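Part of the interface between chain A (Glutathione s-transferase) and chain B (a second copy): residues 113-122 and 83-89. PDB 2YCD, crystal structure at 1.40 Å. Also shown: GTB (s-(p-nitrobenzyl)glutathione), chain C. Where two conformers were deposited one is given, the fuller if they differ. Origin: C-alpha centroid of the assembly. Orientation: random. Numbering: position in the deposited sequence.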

ATOM      1  N   ALA A 113      -9.689  -0.089  -5.314  1.00  7.42           N
ATOM      2  CA  ALA A 113      -9.683   0.747  -4.115  1.00  7.71           C
ATOM      3  C   ALA A 113      -9.520  -0.092  -2.827  1.00  8.83           C
ATOM      4  O   ALA A 113      -8.709   0.241  -1.955  1.00  8.14           O
ATOM      5  CB  ALA A 113     -10.943   1.634  -4.048  1.00  9.10           C
ATOM      6  N   TRP A 114     -10.284  -1.176  -2.709  1.00  7.28           N
ATOM      7  CA  TRP A 114     -10.218  -1.994  -1.503  1.00  7.60           C
ATOM      8  C   TRP A 114      -8.912  -2.779  -1.392  1.00  6.40           C
ATOM      9  O   TRP A 114      -8.448  -3.022  -0.280  1.00  7.80           O
ATOM     10  CB  TRP A 114     -11.462  -2.904  -1.383  1.00  7.19           C
ATOM     11  CG  TRP A 114     -12.636  -2.125  -0.843  1.00  8.02           C
ATOM     12  CD1 TRP A 114     -13.748  -1.740  -1.525  1.00 11.71           C
ATOM     13  CD2 TRP A 114     -12.763  -1.586   0.480  1.00  9.37           C
ATOM     14  NE1 TRP A 114     -14.589  -1.017  -0.688  1.00 13.59           N
ATOM     15  CE2 TRP A 114     -14.000  -0.918   0.548  1.00 10.65           C
ATOM     16  CE3 TRP A 114     -11.978  -1.662   1.629  1.00  8.48           C
ATOM     17  CZ2 TRP A 114     -14.441  -0.276   1.719  1.00 12.36           C
ATOM     18  CZ3 TRP A 114     -12.413  -1.017   2.790  1.00  9.88           C
ATOM     19  CH2 TRP A 114     -13.636  -0.355   2.829  1.00 11.33           C
ATOM     20  N   MET A 115      -8.301  -3.149  -2.518  1.00  7.17           N
ATOM     21  CA  MET A 115      -6.947  -3.739  -2.483  1.00  7.46           C
ATOM     22  C   MET A 115      -5.947  -2.760  -1.856  1.00  7.76           C
ATOM     23  O   MET A 115      -5.183  -3.122  -0.948  1.00  8.36           O
ATOM     24  CB  MET A 115      -6.485  -4.154  -3.890  1.00  7.26           C
ATOM     25  CG  MET A 115      -7.324  -5.299  -4.490  1.00  8.35           C
ATOM     26  SD  MET A 115      -6.915  -5.628  -6.218  1.00  8.99           S
ATOM     27  CE  MET A 115      -5.287  -6.370  -6.017  1.00 12.10           C
ATOM     28  N   PHE A 116      -5.963  -1.517  -2.321  1.00  7.23           N
ATOM     29  CA  PHE A 116      -5.115  -0.490  -1.717  1.00  7.40           C
ATOM     30  C   PHE A 116      -5.470  -0.189  -0.266  1.00  6.87           C
ATOM     31  O   PHE A 116      -4.582   0.021   0.557  1.00  9.01           O
ATOM     32  CB  PHE A 116      -5.081   0.789  -2.565  1.00  7.92           C
ATOM     33  CG  PHE A 116      -4.166   0.705  -3.774  1.00  7.06           C
ATOM     34  CD1 PHE A 116      -4.623   0.193  -4.987  1.00  8.38           C
ATOM     35  CD2 PHE A 116      -2.860   1.137  -3.696  1.00 10.04           C
ATOM     36  CE1 PHE A 116      -3.783   0.129  -6.104  1.00  8.81           C
ATOM     37  CE2 PHE A 116      -2.005   1.072  -4.794  1.00 10.07           C
ATOM     38  CZ  PHE A 116      -2.471   0.560  -6.007  1.00 10.38           C
ATOM     39  N   ALA A 117      -6.761  -0.171   0.067  1.00  6.79           N
ATOM     40  CA  ALA A 117      -7.164   0.086   1.449  1.00  7.64           C
ATOM     41  C   ALA A 117      -6.659  -0.988   2.406  1.00  6.39           C
ATOM     42  O   ALA A 117      -6.227  -0.685   3.519  1.00  7.38           O
ATOM     43  CB  ALA A 117      -8.675   0.204   1.553  1.00  8.09           C
ATOM     44  N   ALA A 118      -6.728  -2.243   1.992  1.00  7.72           N
ATOM     45  CA  ALA A 118      -6.198  -3.321   2.818  1.00  7.41           C
ATOM     46  C   ALA A 118      -4.751  -3.027   3.178  1.00  7.65           C
ATOM     47  O   ALA A 118      -4.341  -3.209   4.323  1.00  7.90           O
ATOM     48  CB  ALA A 118      -6.299  -4.672   2.077  1.00  8.38           C
ATOM     49  N   LEU A 119      -3.951  -2.626   2.193  1.00  6.96           N
ATOM     50  CA  LEU A 119      -2.501  -2.505   2.402  1.00  7.61           C
ATOM     51  C   LEU A 119      -2.044  -1.134   2.882  1.00  9.26           C
ATOM     52  O   LEU A 119      -0.979  -1.051   3.509  1.00  9.94           O
ATOM     53  CB  LEU A 119      -1.747  -2.869   1.111  1.00  7.91           C
ATOM     54  CG  LEU A 119      -2.041  -4.266   0.553  1.00  9.90           C
ATOM     55  CD1 LEU A 119      -1.037  -4.608  -0.556  1.00 13.40           C
ATOM     56  CD2 LEU A 119      -2.055  -5.330   1.619  1.00 15.91           C
ATOM     57  N   ASN A 120      -2.828  -0.075   2.620  1.00  7.00           N
ATOM     58  CA  ASN A 120      -2.367   1.293   2.862  0.66  7.41           C
ATOM     59  C   ASN A 120      -3.203   2.065   3.891  1.00  8.28           C
ATOM     60  O   ASN A 120      -2.859   3.195   4.246  1.00  9.59           O
ATOM     61  CB  ASN A 120      -2.287   2.069   1.522  0.66  8.38           C
ATOM     62  CG  ASN A 120      -1.348   3.283   1.573  0.66  8.47           C
ATOM     63  OD1 ASN A 120      -0.195   3.181   1.996  0.66 15.24           O
ATOM     64  ND2 ASN A 120      -1.829   4.416   1.110  0.66  9.02           N
ATOM     65  N   THR A 121      -4.307   1.478   4.337  1.00  8.05           N
ATOM     66  CA  THR A 121      -5.102   2.048   5.425  1.00  8.50           C
ATOM     67  C   THR A 121      -5.222   1.058   6.599  1.00  8.22           C
ATOM     68  O   THR A 121      -4.867   1.387   7.751  1.00 10.57           O
ATOM     69  CB  THR A 121      -6.473   2.533   4.925  1.00  7.81           C
ATOM     70  OG1 THR A 121      -6.277   3.650   4.043  1.00  8.52           O
ATOM     71  CG2 THR A 121      -7.372   2.977   6.085  1.00  9.20           C
ATOM     72  N   ILE A 122      -5.689  -0.157   6.334  1.00  7.68           N
ATOM     73  CA  ILE A 122      -5.862  -1.128   7.425  1.00  7.80           C
ATOM     74  C   ILE A 122      -4.518  -1.709   7.908  1.00  9.78           C
ATOM     75  O   ILE A 122      -4.214  -1.693   9.109  1.00  9.00           O
ATOM     76  CB  ILE A 122      -6.825  -2.256   6.998  1.00  8.09           C
ATOM     77  CG1 ILE A 122      -8.222  -1.696   6.706  1.00  9.00           C
ATOM     78  CG2 ILE A 122      -6.933  -3.339   8.099  1.00  9.72           C
ATOM     79  CD1 ILE A 122      -8.880  -0.957   7.897  1.00 11.49           C
TER
HETATM   80  N1  GTB C 501      -4.412   5.222   2.405  1.00  8.55           N
HETATM   81  CA1 GTB C 501      -5.056   6.535   2.254  1.00  7.62           C
HETATM   82  C1  GTB C 501      -4.742   7.113   0.897  1.00  7.97           C
HETATM   83  O11 GTB C 501      -3.595   6.919   0.444  1.00  8.73           O
HETATM   84  O12 GTB C 501      -5.622   7.769   0.290  1.00  9.39           O
HETATM   85  CB1 GTB C 501      -4.582   7.443   3.399  1.00  9.19           C
HETATM   86  CG1 GTB C 501      -5.322   8.779   3.384  1.00 11.16           C
HETATM   87  CD1 GTB C 501      -4.789   9.734   4.434  1.00 10.41           C
HETATM   88  OE1 GTB C 501      -3.886   9.371   5.188  1.00 12.95           O
HETATM   89  N2  GTB C 501      -5.341  10.946   4.460  1.00  9.57           N
HETATM   90  CA2 GTB C 501      -4.917  11.978   5.408  1.00 10.07           C
HETATM   91  C2  GTB C 501      -6.078  12.552   6.160  1.00 12.39           C
HETATM   92  O2  GTB C 501      -7.173  12.723   5.629  1.00 10.83           O
HETATM   93  CB2 GTB C 501      -4.332  13.164   4.617  1.00  9.79           C
HETATM   94  SG2 GTB C 501      -2.830  12.816   3.767  1.00 12.60           S
HETATM   95  N3  GTB C 501      -5.839  12.886   7.430  1.00 13.82           N
HETATM   96  CA3 GTB C 501      -6.806  13.518   8.311  1.00 15.52           C
HETATM   97  C3  GTB C 501      -7.312  12.624   9.406  1.00 23.30           C
HETATM   98  O31 GTB C 501      -6.820  11.488   9.547  1.00 26.19           O
HETATM   99  O32 GTB C 501      -8.224  13.091  10.127  1.00 26.57           O
HETATM  100  C'  GTB C 501      -1.612  12.537   5.018  1.00 14.42           C
HETATM  101  C1' GTB C 501      -0.811  13.774   5.332  1.00 18.44           C
HETATM  102  C2' GTB C 501      -1.189  14.600   6.378  1.00 26.49           C
HETATM  103  C3' GTB C 501      -0.438  15.738   6.668  1.00 28.95           C
HETATM  104  C4' GTB C 501       0.692  16.038   5.909  1.00 21.26           C
HETATM  105  N41 GTB C 501       1.456  17.182   6.208  1.00 28.38           N
HETATM  106  O41 GTB C 501       2.513  17.408   5.625  1.00 21.74           O
HETATM  107  O42 GTB C 501       1.059  17.940   7.072  1.00 29.56           O
HETATM  108  C5' GTB C 501       1.068  15.200   4.869  1.00 22.01           C
HETATM  109  C6' GTB C 501       0.322  14.062   4.580  1.00 18.20           C
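Chain B (83-89) LFESGAI

Residues 113-122 of chain A lie within a helix that runs on past both ends of the stretch. Its regular turns are marked by bonds such as Ala A117 N to Ala A113 O at 2.8 Å and Ala A118 N to Trp A114 O at 3.0 Å. Toward the end the winding loosens into a wider pi-type turn at 118-122, where Ile A122 N reaches back to Ala A117 O at 2.9 Å. Chain B approaches as a strand at Leu B83, turns at Glu B85, and enters a helix at Ser B86. Glu B85 has a positive phi (79/107) and occupies the N-cap position; its carbonyl begins the helical bonding, with Ile B89 N to Glu B85 O at 2.9 Å. By CA positions the stretches are nearest at Ala A113 and Ala B88, 4.9 Å apart CA to CA. No backbone hydrogen bond joins the two stretches, so side chains and close backbone packing define the fit, over 481 Å² of buried surface.

The close approach depends on small residues. Ala A113 and Ala B88 both point toward the opposing stretch, and Ala A113 CA sits 3.4 Å from Ala B88 CB. Ala A113 CB also lies 3.4 Å from Phe B84 O, a carbonyl buried by the contact without a polar partner. Gly B87 obeys the same rule more strictly: its CA lies over the face of the Phe A116 ring, 4.2 Å from the ring centroid, in a CH-pi contact. An ideal CB on this residue would stand 2.6 Å from Phe A116 CD2, a clash, so the absence of a side chain is what admits the ring. Phe A116 CD1 also packs 3.8 Å from Ala B88 CB.

Phe B84 leaves its backbone sideways, but its ring ends against the helix. Its edge meets the face of Trp A114, with planes at 80° and 5.0 Å between the centroids of the phenyl and the six-membered ring of the indole; Trp A114 CZ2 and Phe B84 CZ are 3.8 Å apart. Ala A117 CB lies 3.8 Å from Phe B84 CE2, one helical turn on from Ala A113, so two alanines and a tryptophan receive the phenyl ring.

Glu B85 carries the polar part of the contact. Its CB packs 3.8 Å from Phe A116 CB and its CG 3.4 Å from Ala A113 O, while the carboxylate extends along the helix past Ala A117, where OE2 is 3.3 Å from Ala A117 CA. There Thr A121 OG1 donates a hydrogen bond to Glu B85 OE2 at 2.6 Å, the sole hydrogen bond made directly between the stretches. The bound s-(p-nitrobenzyl)glutathione extends this polar network across the interface: its N1 donates to Glu B85 OE1 at 2.7 Å and to Thr A121 OG1 at 2.9 Å, while Ser B86 N donates to its O12 at 2.8 Å. Small residues thus bring the backbones together, and one buried acid links both helix and ligand.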

ATOM      1  N   LEU B  83     -14.529   6.683  -5.599  1.00 10.60           N
ATOM      2  CA  LEU B  83     -13.327   5.934  -5.234  1.00  9.67           C
ATOM      3  C   LEU B  83     -12.654   6.588  -4.062  1.00 10.04           C
ATOM      4  O   LEU B  83     -12.795   7.808  -3.824  1.00 10.17           O
ATOM      5  CB  LEU B  83     -12.304   5.898  -6.372  1.00 11.48           C
ATOM      6  CG  LEU B  83     -12.673   5.196  -7.658  1.00 10.10           C
ATOM      7  CD1 LEU B  83     -11.537   5.397  -8.661  1.00 12.36           C
ATOM      8  CD2 LEU B  83     -12.849   3.719  -7.365  1.00 12.15           C
ATOM      9  N   PHE B  84     -11.878   5.788  -3.340  1.00  9.23           N
ATOM     10  CA  PHE B  84     -10.952   6.308  -2.348  1.00  8.07           C
ATOM     11  C   PHE B  84      -9.635   5.543  -2.498  1.00  7.97           C
ATOM     12  O   PHE B  84      -9.543   4.635  -3.339  1.00  8.15           O
ATOM     13  CB  PHE B  84     -11.553   6.283  -0.931  1.00  9.13           C
ATOM     14  CG  PHE B  84     -11.636   4.925  -0.321  1.00  9.14           C
ATOM     15  CD1 PHE B  84     -12.613   4.038  -0.727  1.00 11.34           C
ATOM     16  CD2 PHE B  84     -10.744   4.534   0.661  1.00 10.08           C
ATOM     17  CE1 PHE B  84     -12.715   2.761  -0.147  1.00 14.67           C
ATOM     18  CE2 PHE B  84     -10.821   3.265   1.242  1.00  9.69           C
ATOM     19  CZ  PHE B  84     -11.800   2.373   0.822  1.00 13.35           C
ATOM     20  N   GLU B  85      -8.650   5.934  -1.691  1.00  7.96           N
ATOM     21  CA  GLU B  85      -7.246   5.469  -1.760  1.00  7.26           C
ATOM     22  C   GLU B  85      -6.490   6.177  -2.861  1.00  6.84           C
ATOM     23  O   GLU B  85      -6.726   5.920  -4.034  1.00  7.03           O
ATOM     24  CB  GLU B  85      -7.104   3.949  -1.907  1.00  8.30           C
ATOM     25  CG  GLU B  85      -7.569   3.174  -0.655  1.00  7.13           C
ATOM     26  CD  GLU B  85      -6.739   3.467   0.572  1.00  8.17           C
ATOM     27  OE1 GLU B  85      -5.528   3.755   0.455  1.00  9.71           O
ATOM     28  OE2 GLU B  85      -7.300   3.389   1.684  1.00  9.81           O
ATOM     29  N   SER B  86      -5.597   7.087  -2.476  1.00  7.68           N
ATOM     30  CA  SER B  86      -4.771   7.798  -3.445  1.00  8.45           C
ATOM     31  C   SER B  86      -4.109   6.871  -4.468  1.00  8.03           C
ATOM     32  O   SER B  86      -4.098   7.186  -5.660  1.00  8.10           O
ATOM     33  CB  SER B  86      -3.739   8.673  -2.717  1.00  8.72           C
ATOM     34  OG  SER B  86      -2.840   7.882  -1.966  1.00  9.58           O
ATOM     35  N   GLY B  87      -3.612   5.711  -4.022  1.00  7.38           N
ATOM     36  CA  GLY B  87      -2.988   4.777  -4.953  1.00  7.90           C
ATOM     37  C   GLY B  87      -3.976   4.237  -5.991  1.00  6.95           C
ATOM     38  O   GLY B  87      -3.647   4.084  -7.174  1.00  7.73           O
ATOM     39  N   ALA B  88      -5.196   3.918  -5.547  1.00  7.30           N
ATOM     40  CA  ALA B  88      -6.222   3.368  -6.424  1.00  7.72           C
ATOM     41  C   ALA B  88      -6.824   4.424  -7.347  1.00  7.37           C
ATOM     42  O   ALA B  88      -7.266   4.122  -8.463  1.00  7.61           O
ATOM     43  CB  ALA B  88      -7.323   2.731  -5.598  1.00  7.74           C
ATOM     44  N   ILE B  89      -6.862   5.666  -6.876  1.00  6.56           N
ATOM     45  CA  ILE B  89      -7.352   6.782  -7.682  1.00  8.25           C
ATOM     46  C   ILE B  89      -6.361   7.060  -8.815  1.00  6.53           C
ATOM     47  O   ILE B  89      -6.745   7.167  -9.987  1.00  7.51           O
ATOM     48  CB  ILE B  89      -7.607   8.029  -6.800  1.00  6.52           C
ATOM     49  CG1 ILE B  89      -8.756   7.766  -5.809  1.00  8.61           C
ATOM     50  CG2 ILE B  89      -7.956   9.241  -7.694  1.00  8.52           C
ATOM     51  CD1 ILE B  89      -8.805   8.798  -4.672  1.00  8.92           C
TER